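Local coordinates for trehalose-6-phosphate phosphatase-related protein (Thermoplasma acidophilum, PDB 1U02) that removes the phosphate from trehalose 6-phosphate to release free trehalose, as a magnesium-dependent phosphatase of the HAD clan, at residues 5-13 against 22-32; 165-176 against 186-196. One frame throughout, in Å; residues are numbered along the deposited sequence.

Interaction 1: 5-13 against 22-32; sequences FLDYDGTLV and SYADAGLLSLI. With NA (sodium ion), chain C; MG (magnesium ion), chain B.
Y8 and S22 are joined by a direct hydrogen bond between 5-13 and 22-32. The Y8 hydroxyl donates to the backbone carbonyl of S22, OH to O 2.7 Å, with a C=O...donor angle of 153° and the donor tilted 19° from the carbonyl plane. That oxygen sits at the ring edge, while V13 CG2 lies over one ring face, 3.6 Å above the plane. With CG anti to the backbone N (chi1 -168°), the ring is carried out to 22-32.

Metal bonds form a second link. A sodium ion joins D9 OD1 and S22 OG, each 2.7 Å away, and P14 also binds it; R47 pairs with the other D9 carboxylate oxygen. On the magnesium ion, D7 OD2 (2.1 Å) and the backbone O of D9 are joined by D179 and three waters, while T11 OG1 donates to the anti lone pair of D7 OD2.

Among apolar contacts, L28 CD2 meets V13 CG1 at 3.7 Å, the side chains crossing at about a right angle, and also touches L12 CB. L6 CD1 and I32 CD1 meet tip to tip at 4.0 Å.

D7, D9 and T11 match the HAD-type DxDx(T/V) motif, with D7 probably the nucleophile, as in relatives. The chemistry implies that the Y8 OH to S22 O hydrogen bond and the sodium hold this metal-binding segment to the loop before helix 26-38, while L28 and I32 pack from the helix itself.

Interaction 2: 165-176 against 186-196; sequences IRSVRGERPAII and AFEANDDALTI
A parallel beta-alpha-beta crossover in the Rossmann-like core, strand 174-178 through helix 181-188 to strand 194-198, joins these segments. Strands 174-176 and 194-196 run 15° apart, hydrogen-bonded from L194 N to A174 O, I176 N to L194 O and I196 N to I176 O. I175 and L194 lie side by side on one sheet face; on the other, I176 CD1 presses on N190 CB at 3.4 Å.

R169 CG lies between the backbone N and the carbonyl carbon (chi1 61°), and a bend at chi3 turns the guanidinium toward D192 and N190. It grips the D192 carboxylate end-on, NH2 to OD2 2.7 Å and NH1 to OD1 3.1 Å. NH1 also donates to an in-plane lone pair of N190 OD1 (2.9 Å), A193 CB sits over the guanidinium centre, and NE and NH2 both hold R172 O, fixing the group's rotation. R166 NH2 adds a weak bond to D192 OD1. A leucine in place of R169 would probably cost D192 its two-nitrogen partner and rob N190 OD1 and R172 O of donors.

A buried arginine, its charge probably balanced by D192, thus ties helix 161-169 to the turn N190-A193.

Overall arrangement
From the N terminus, strand 3-7 leads to the probable nucleophile and on into the metal-binding loop, and interaction 1 closes a short helix- and strand-free connection when the chain returns at 22-25 and enters helix 26-38. Interaction 2 comes much later, closing the crossover through helix 181-188 within a separate beta-alpha-beta unit; the two are in series, neither nested nor crossed. Their centres lie 20 Å apart, yet they meet in the sheet, where strands 3-7 and 174-178 are neighbours: F5 N lies 2.8 Å from I175 O, a probable hydrogen bond, and the F5 ring packs against I165, V168 and A174. D179, just past strand 174-178, completes the magnesium site of interaction 1.

Interaction 1: 5-13 against 22-32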
loop_
_atom_site.group_PDB
_atom_site.type_symbol
_atom_site.label_atom_id
_atom_site.label_comp_id
_atom_site.label_asym_id
_atom_site.label_seq_id
_atom_site.Cartn_x
_atom_site.Cartn_y
_atom_site.Cartn_z
ATOM N N PHE A 5 4.287 6.797 -9.721
ATOM C CA PHE A 5 3.633 6.322 -8.509
ATOM C C PHE A 5 3.712 4.805 -8.529
ATOM O O PHE A 5 3.184 4.161 -9.434
ATOM C CB PHE A 5 2.175 6.774 -8.509
ATOM C CG PHE A 5 2.001 8.267 -8.465
ATOM C CD1 PHE A 5 1.913 8.932 -7.242
ATOM C CD2 PHE A 5 1.924 9.011 -9.645
ATOM C CE1 PHE A 5 1.746 10.320 -7.186
ATOM C CE2 PHE A 5 1.758 10.404 -9.606
ATOM C CZ PHE A 5 1.668 11.059 -8.369
ATOM N N LEU A 6 4.367 4.232 -7.527
ATOM C CA LEU A 6 4.534 2.787 -7.468
ATOM C C LEU A 6 3.971 2.151 -6.207
ATOM O O LEU A 6 4.298 2.571 -5.100
ATOM C CB LEU A 6 6.024 2.435 -7.547
ATOM C CG LEU A 6 6.833 3.017 -8.706
ATOM C CD1 LEU A 6 8.331 2.864 -8.435
ATOM C CD2 LEU A 6 6.430 2.320 -9.993
ATOM N N ASP A 7 3.128 1.138 -6.383
ATOM C CA ASP A 7 2.584 0.395 -5.254
ATOM C C ASP A 7 3.785 -0.407 -4.752
ATOM O O ASP A 7 4.744 -0.615 -5.497
ATOM C CB ASP A 7 1.478 -0.555 -5.735
ATOM C CG ASP A 7 1.049 -1.549 -4.667
ATOM O OD1 ASP A 7 0.667 -1.123 -3.561
ATOM O OD2 ASP A 7 1.088 -2.764 -4.940
ATOM N N TYR A 8 3.743 -0.861 -3.505
ATOM C CA TYR A 8 4.861 -1.620 -2.950
ATOM C C TYR A 8 4.632 -3.137 -2.972
ATOM O O TYR A 8 5.237 -3.855 -3.776
ATOM C CB TYR A 8 5.141 -1.161 -1.507
ATOM C CG TYR A 8 6.438 -1.679 -0.933
ATOM C CD1 TYR A 8 7.667 -1.233 -1.425
ATOM C CD2 TYR A 8 6.443 -2.630 0.084
ATOM C CE1 TYR A 8 8.872 -1.724 -0.920
ATOM C CE2 TYR A 8 7.650 -3.133 0.600
ATOM C CZ TYR A 8 8.857 -2.673 0.090
ATOM O OH TYR A 8 10.049 -3.164 0.580
ATOM N N ASP A 9 3.761 -3.625 -2.090
ATOM C CA ASP A 9 3.492 -5.058 -2.022
ATOM C C ASP A 9 2.867 -5.627 -3.287
ATOM O O ASP A 9 1.847 -5.136 -3.771
ATOM C CB ASP A 9 2.606 -5.366 -0.821
ATOM C CG ASP A 9 3.260 -4.966 0.479
ATOM O OD1 ASP A 9 4.312 -5.553 0.816
ATOM O OD2 ASP A 9 2.733 -4.059 1.147
ATOM N N GLY A 10 3.499 -6.673 -3.810
ATOM C CA GLY A 10 3.015 -7.316 -5.016
ATOM C C GLY A 10 3.388 -6.566 -6.279
ATOM O O GLY A 10 3.101 -7.029 -7.384
ATOM N N THR A 11 4.027 -5.409 -6.121
ATOM C CA THR A 11 4.432 -4.597 -7.261
ATOM C C THR A 11 5.956 -4.475 -7.346
ATOM O O THR A 11 6.550 -4.767 -8.387
ATOM C CB THR A 11 3.776 -3.202 -7.185
ATOM O OG1 THR A 11 2.350 -3.356 -7.243
ATOM C CG2 THR A 11 4.233 -2.324 -8.348
ATOM N N LEU A 12 6.585 -4.049 -6.255
ATOM C CA LEU A 12 8.039 -3.922 -6.210
ATOM C C LEU A 12 8.647 -5.108 -5.463
ATOM O O LEU A 12 9.809 -5.458 -5.663
ATOM C CB LEU A 12 8.448 -2.612 -5.527
ATOM C CG LEU A 12 7.947 -1.329 -6.205
ATOM C CD1 LEU A 12 8.466 -0.105 -5.452
ATOM C CD2 LEU A 12 8.418 -1.297 -7.659
ATOM N N VAL A 13 7.856 -5.708 -4.584
ATOM C CA VAL A 13 8.287 -6.875 -3.819
ATOM C C VAL A 13 7.155 -7.887 -3.936
ATOM O O VAL A 13 6.014 -7.520 -4.213
ATOM C CB VAL A 13 8.525 -6.539 -2.319
ATOM C CG1 VAL A 13 9.670 -5.549 -2.183
ATOM C CG2 VAL A 13 7.253 -5.973 -1.697
ATOM N N SER A 22 8.898 -7.953 4.544
ATOM C CA SER A 22 9.074 -7.359 3.219
ATOM C C SER A 22 10.025 -6.174 3.041
ATOM O O SER A 22 9.666 -5.164 2.426
ATOM C CB SER A 22 7.705 -7.003 2.640
ATOM O OG SER A 22 6.904 -8.169 2.536
ATOM N N TYR A 23 11.237 -6.304 3.569
ATOM C CA TYR A 23 12.244 -5.259 3.420
ATOM C C TYR A 23 12.799 -5.333 2.002
ATOM O O TYR A 23 12.901 -6.415 1.431
ATOM C CB TYR A 23 13.369 -5.470 4.425
ATOM C CG TYR A 23 12.984 -5.055 5.818
ATOM C CD1 TYR A 23 13.521 -3.908 6.389
ATOM C CD2 TYR A 23 12.068 -5.800 6.561
ATOM C CE1 TYR A 23 13.160 -3.509 7.672
ATOM C CE2 TYR A 23 11.699 -5.409 7.844
ATOM C CZ TYR A 23 12.253 -4.263 8.390
ATOM O OH TYR A 23 11.918 -3.878 9.669
ATOM N N ALA A 24 13.156 -4.184 1.438
ATOM C CA ALA A 24 13.692 -4.139 0.084
ATOM C C ALA A 24 15.109 -4.709 0.053
ATOM O O ALA A 24 15.930 -4.388 0.919
ATOM C CB ALA A 24 13.706 -2.702 -0.420
ATOM N N ASP A 25 15.396 -5.560 -0.928
ATOM C CA ASP A 25 16.741 -6.122 -1.054
ATOM C C ASP A 25 17.622 -5.110 -1.779
ATOM O O ASP A 25 17.122 -4.113 -2.301
ATOM C CB ASP A 25 16.733 -7.467 -1.809
ATOM C CG ASP A 25 16.103 -7.378 -3.191
ATOM O OD1 ASP A 25 16.136 -6.297 -3.815
ATOM O OD2 ASP A 25 15.586 -8.413 -3.669
ATOM N N ALA A 26 18.930 -5.360 -1.796
ATOM C CA ALA A 26 19.884 -4.462 -2.443
ATOM C C ALA A 26 19.492 -4.108 -3.874
ATOM O O ALA A 26 19.678 -2.972 -4.309
ATOM C CB ALA A 26 21.282 -5.086 -2.425
ATOM N N GLY A 27 18.958 -5.080 -4.605
ATOM C CA GLY A 27 18.563 -4.828 -5.982
ATOM C C GLY A 27 17.509 -3.743 -6.105
ATOM O O GLY A 27 17.614 -2.841 -6.945
ATOM N N LEU A 28 16.488 -3.824 -5.260
ATOM C CA LEU A 28 15.416 -2.840 -5.283
ATOM C C LEU A 28 15.934 -1.487 -4.790
ATOM O O LEU A 28 15.557 -0.439 -5.324
ATOM C CB LEU A 28 14.236 -3.302 -4.415
ATOM C CG LEU A 28 13.028 -2.352 -4.361
ATOM C CD1 LEU A 28 12.561 -2.028 -5.777
ATOM C CD2 LEU A 28 11.896 -2.984 -3.550
ATOM N N LEU A 29 16.797 -1.509 -3.779
ATOM C CA LEU A 29 17.352 -0.271 -3.241
ATOM C C LEU A 29 18.107 0.487 -4.335
ATOM O O LEU A 29 17.979 1.703 -4.455
ATOM C CB LEU A 29 18.287 -0.573 -2.058
ATOM C CG LEU A 29 17.575 -1.065 -0.787
ATOM C CD1 LEU A 29 18.583 -1.560 0.245
ATOM C CD2 LEU A 29 16.739 0.074 -0.215
ATOM N N SER A 30 18.880 -0.236 -5.141
ATOM C CA SER A 30 19.649 0.382 -6.224
ATOM C C SER A 30 18.719 0.958 -7.297
ATOM O O SER A 30 18.890 2.100 -7.734
ATOM C CB SER A 30 20.595 -0.657 -6.840
ATOM O OG SER A 30 21.209 -0.176 -8.026
ATOM N N LEU A 31 17.730 0.165 -7.707
ATOM C CA LEU A 31 16.768 0.578 -8.730
ATOM C C LEU A 31 16.008 1.848 -8.370
ATOM O O LEU A 31 15.914 2.775 -9.173
ATOM C CB LEU A 31 15.752 -0.535 -8.979
ATOM C CG LEU A 31 16.135 -1.665 -9.929
ATOM C CD1 LEU A 31 15.065 -2.744 -9.865
ATOM C CD2 LEU A 31 16.274 -1.126 -11.350
ATOM N N ILE A 32 15.454 1.885 -7.164
ATOM C CA ILE A 32 14.687 3.044 -6.728
ATOM C C ILE A 32 15.612 4.225 -6.461
ATOM O O ILE A 32 15.258 5.371 -6.739
ATOM C CB ILE A 32 13.845 2.707 -5.469
ATOM C CG1 ILE A 32 12.860 1.579 -5.799
ATOM C CG2 ILE A 32 13.072 3.930 -5.008
ATOM C CD1 ILE A 32 11.903 1.920 -6.936
HETATM NA NA NA C . 4.915 -8.138 0.671
HETATM MG MG MG B . -0.002 -4.272 -3.998
HETATM O O HOH W 1 0.145 -3.503 -2.061
HETATM O O HOH W 2 -0.899 -5.968 -3.305
HETATM O O HOH W 3 -1.771 -3.114 -4.093
HETATM O O HOH W 4 3.141 -9.738 1.508
#

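Interaction 2: 165-176 against 186-196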
loop_
_atom_site.group_PDB
_atom_site.type_symbol
_atom_site.label_atom_id
_atom_site.label_comp_id
_atom_site.label_asym_id
_atom_site.label_seq_id
_atom_site.Cartn_x
_atom_site.Cartn_y
_atom_site.Cartn_z
ATOM N N ILE A 165 -3.527 9.950 -5.459
ATOM C CA ILE A 165 -2.621 10.114 -6.586
ATOM C C ILE A 165 -3.092 11.290 -7.439
ATOM O O ILE A 165 -2.313 12.182 -7.777
ATOM C CB ILE A 165 -2.559 8.830 -7.441
ATOM C CG1 ILE A 165 -1.898 7.711 -6.630
ATOM C CG2 ILE A 165 -1.776 9.093 -8.729
ATOM C CD1 ILE A 165 -1.915 6.356 -7.313
ATOM N N ARG A 166 -4.377 11.290 -7.771
ATOM C CA ARG A 166 -4.966 12.357 -8.578
ATOM C C ARG A 166 -4.645 13.725 -7.975
ATOM O O ARG A 166 -4.243 14.656 -8.676
ATOM C CB ARG A 166 -6.483 12.173 -8.633
ATOM C CG ARG A 166 -7.214 13.122 -9.566
ATOM C CD ARG A 166 -7.403 12.513 -10.950
ATOM N NE ARG A 166 -6.531 13.112 -11.955
ATOM C CZ ARG A 166 -6.610 12.857 -13.260
ATOM N NH1 ARG A 166 -7.521 12.012 -13.724
ATOM N NH2 ARG A 166 -5.782 13.457 -14.103
ATOM N N SER A 167 -4.820 13.829 -6.661
ATOM C CA SER A 167 -4.574 15.067 -5.934
ATOM C C SER A 167 -3.142 15.575 -6.096
ATOM O O SER A 167 -2.905 16.781 -6.152
ATOM C CB SER A 167 -4.891 14.859 -4.452
ATOM O OG SER A 167 -4.586 16.015 -3.700
ATOM N N VAL A 168 -2.188 14.655 -6.173
ATOM C CA VAL A 168 -0.788 15.033 -6.331
ATOM C C VAL A 168 -0.407 15.417 -7.763
ATOM O O VAL A 168 0.191 16.468 -7.990
ATOM C CB VAL A 168 0.146 13.891 -5.883
ATOM C CG1 VAL A 168 1.580 14.214 -6.266
ATOM C CG2 VAL A 168 0.031 13.688 -4.381
ATOM N N ARG A 169 -0.754 14.561 -8.717
ATOM C CA ARG A 169 -0.411 14.785 -10.120
ATOM C C ARG A 169 -1.308 15.761 -10.867
ATOM O O ARG A 169 -0.859 16.422 -11.803
ATOM C CB ARG A 169 -0.407 13.455 -10.880
ATOM C CG ARG A 169 -1.745 12.736 -10.878
ATOM C CD ARG A 169 -1.732 11.543 -11.825
ATOM N NE ARG A 169 -1.610 11.970 -13.217
ATOM C CZ ARG A 169 -2.585 11.882 -14.117
ATOM N NH1 ARG A 169 -3.765 11.373 -13.783
ATOM N NH2 ARG A 169 -2.381 12.310 -15.357
ATOM N N GLY A 170 -2.570 15.856 -10.465
ATOM C CA GLY A 170 -3.475 16.745 -11.169
ATOM C C GLY A 170 -3.619 16.197 -12.577
ATOM O O GLY A 170 -4.081 15.073 -12.758
ATOM N N GLU A 171 -3.214 16.974 -13.576
ATOM C CA GLU A 171 -3.296 16.529 -14.966
ATOM C C GLU A 171 -1.914 16.199 -15.523
ATOM O O GLU A 171 -1.791 15.766 -16.667
ATOM C CB GLU A 171 -3.943 17.612 -15.840
ATOM C CG GLU A 171 -5.377 17.952 -15.464
ATOM C CD GLU A 171 -6.304 16.757 -15.558
ATOM O OE1 GLU A 171 -6.375 16.141 -16.643
ATOM O OE2 GLU A 171 -6.964 16.434 -14.543
ATOM N N ARG A 172 -0.880 16.405 -14.711
ATOM C CA ARG A 172 0.495 16.144 -15.130
ATOM C C ARG A 172 0.733 14.705 -15.569
ATOM O O ARG A 172 0.100 13.774 -15.072
ATOM C CB ARG A 172 1.474 16.488 -14.001
ATOM C CG ARG A 172 1.510 17.959 -13.625
ATOM C CD ARG A 172 2.603 18.237 -12.606
ATOM N NE ARG A 172 2.338 17.596 -11.323
ATOM C CZ ARG A 172 3.179 17.603 -10.292
ATOM N NH1 ARG A 172 4.351 18.218 -10.391
ATOM N NH2 ARG A 172 2.845 17.004 -9.157
ATOM N N PRO A 173 1.652 14.508 -16.527
ATOM C CA PRO A 173 1.970 13.167 -17.027
ATOM C C PRO A 173 2.529 12.293 -15.909
ATOM O O PRO A 173 3.333 12.750 -15.095
ATOM C CB PRO A 173 3.009 13.443 -18.109
ATOM C CG PRO A 173 2.578 14.781 -18.640
ATOM C CD PRO A 173 2.288 15.542 -17.362
ATOM N N ALA A 174 2.113 11.034 -15.866
ATOM C CA ALA A 174 2.607 10.154 -14.822
ATOM C C ALA A 174 2.508 8.680 -15.168
ATOM O O ALA A 174 1.801 8.278 -16.095
ATOM C CB ALA A 174 1.852 10.423 -13.520
ATOM N N ILE A 175 3.262 7.887 -14.417
ATOM C CA ILE A 175 3.261 6.442 -14.554
ATOM C C ILE A 175 2.669 5.953 -13.240
ATOM O O ILE A 175 3.006 6.474 -12.172
ATOM C CB ILE A 175 4.695 5.879 -14.716
ATOM C CG1 ILE A 175 5.292 6.344 -16.050
ATOM C CG2 ILE A 175 4.670 4.361 -14.657
ATOM C CD1 ILE A 175 6.738 5.913 -16.269
ATOM N N ILE A 176 1.765 4.985 -13.317
ATOM C CA ILE A 176 1.139 4.432 -12.122
ATOM C C ILE A 176 1.132 2.915 -12.242
ATOM O O ILE A 176 0.579 2.364 -13.195
ATOM C CB ILE A 176 -0.311 4.956 -11.954
ATOM C CG1 ILE A 176 -0.307 6.489 -11.899
ATOM C CG2 ILE A 176 -0.923 4.392 -10.678
ATOM C CD1 ILE A 176 -1.694 7.121 -11.935
ATOM N N ALA A 186 -7.284 2.901 -8.941
ATOM C CA ALA A 186 -6.413 4.055 -9.116
ATOM C C ALA A 186 -6.205 4.339 -10.606
ATOM O O ALA A 186 -6.123 5.499 -11.007
ATOM C CB ALA A 186 -5.076 3.817 -8.426
ATOM N N PHE A 187 -6.124 3.289 -11.423
ATOM C CA PHE A 187 -5.949 3.472 -12.865
ATOM C C PHE A 187 -7.187 4.189 -13.411
ATOM O O PHE A 187 -7.085 5.112 -14.218
ATOM C CB PHE A 187 -5.814 2.126 -13.600
ATOM C CG PHE A 187 -4.713 1.236 -13.082
ATOM C CD1 PHE A 187 -3.507 1.766 -12.629
ATOM C CD2 PHE A 187 -4.871 -0.149 -13.103
ATOM C CE1 PHE A 187 -2.467 0.923 -12.201
ATOM C CE2 PHE A 187 -3.844 -1.003 -12.681
ATOM C CZ PHE A 187 -2.637 -0.462 -12.229
ATOM N N GLU A 188 -8.355 3.741 -12.959
ATOM C CA GLU A 188 -9.642 4.302 -13.367
ATOM C C GLU A 188 -9.732 5.798 -13.052
ATOM O O GLU A 188 -10.252 6.577 -13.855
ATOM C CB GLU A 188 -10.773 3.538 -12.661
ATOM C CG GLU A 188 -12.185 3.796 -13.183
ATOM C CD GLU A 188 -12.753 5.137 -12.748
ATOM O OE1 GLU A 188 -12.684 5.455 -11.538
ATOM O OE2 GLU A 188 -13.283 5.868 -13.616
ATOM N N ALA A 189 -9.222 6.199 -11.888
ATOM C CA ALA A 189 -9.251 7.604 -11.482
ATOM C C ALA A 189 -8.125 8.420 -12.116
ATOM O O ALA A 189 -8.039 9.633 -11.923
ATOM C CB ALA A 189 -9.172 7.709 -9.959
ATOM N N ASN A 190 -7.263 7.746 -12.868
ATOM C CA ASN A 190 -6.134 8.393 -13.535
ATOM C C ASN A 190 -5.916 7.716 -14.888
ATOM O O ASN A 190 -4.779 7.470 -15.291
ATOM C CB ASN A 190 -4.863 8.241 -12.686
ATOM C CG ASN A 190 -4.953 8.965 -11.354
ATOM O OD1 ASN A 190 -4.746 10.176 -11.276
ATOM N ND2 ASN A 190 -5.269 8.223 -10.299
ATOM N N ASP A 191 -7.006 7.428 -15.594
ATOM C CA ASP A 191 -6.918 6.737 -16.878
ATOM C C ASP A 191 -6.097 7.429 -17.963
ATOM O O ASP A 191 -5.758 6.808 -18.973
ATOM C CB ASP A 191 -8.325 6.427 -17.408
ATOM C CG ASP A 191 -9.095 7.673 -17.799
ATOM O OD1 ASP A 191 -8.653 8.382 -18.726
ATOM O OD2 ASP A 191 -10.146 7.943 -17.183
ATOM N N ASP A 192 -5.766 8.701 -17.763
ATOM C CA ASP A 192 -4.976 9.423 -18.751
ATOM C C ASP A 192 -3.481 9.217 -18.511
ATOM O O ASP A 192 -2.646 9.736 -19.248
ATOM C CB ASP A 192 -5.306 10.920 -18.716
ATOM C CG ASP A 192 -4.946 11.571 -17.391
ATOM O OD1 ASP A 192 -5.481 11.145 -16.346
ATOM O OD2 ASP A 192 -4.131 12.516 -17.400
ATOM N N ALA A 193 -3.144 8.450 -17.479
ATOM C CA ALA A 193 -1.747 8.191 -17.153
ATOM C C ALA A 193 -1.272 6.860 -17.722
ATOM O O ALA A 193 -2.072 6.054 -18.199
ATOM C CB ALA A 193 -1.556 8.209 -15.636
ATOM N N LEU A 194 0.038 6.636 -17.677
ATOM C CA LEU A 194 0.613 5.388 -18.166
ATOM C C LEU A 194 0.428 4.371 -17.044
ATOM O O LEU A 194 1.269 4.245 -16.149
ATOM C CB LEU A 194 2.100 5.568 -18.485
ATOM C CG LEU A 194 2.753 4.524 -19.401
ATOM C CD1 LEU A 194 4.174 4.956 -19.737
ATOM C CD2 LEU A 194 2.754 3.159 -18.735
ATOM N N THR A 195 -0.694 3.661 -17.097
ATOM C CA THR A 195 -1.040 2.667 -16.092
ATOM C C THR A 195 -0.396 1.310 -16.362
ATOM O O THR A 195 -0.441 0.800 -17.482
ATOM C CB THR A 195 -2.569 2.514 -16.017
ATOM O OG1 THR A 195 -3.095 2.350 -17.342
ATOM C CG2 THR A 195 -3.192 3.759 -15.386
ATOM N N ILE A 196 0.197 0.726 -15.324
ATOM C CA ILE A 196 0.872 -0.562 -15.447
ATOM C C ILE A 196 0.337 -1.573 -14.435
ATOM O O ILE A 196 0.434 -1.366 -13.224
ATOM C CB ILE A 196 2.395 -0.407 -15.217
ATOM C CG1 ILE A 196 2.979 0.612 -16.197
ATOM C CG2 ILE A 196 3.079 -1.753 -15.358
ATOM C CD1 ILE A 196 4.441 0.926 -15.937
#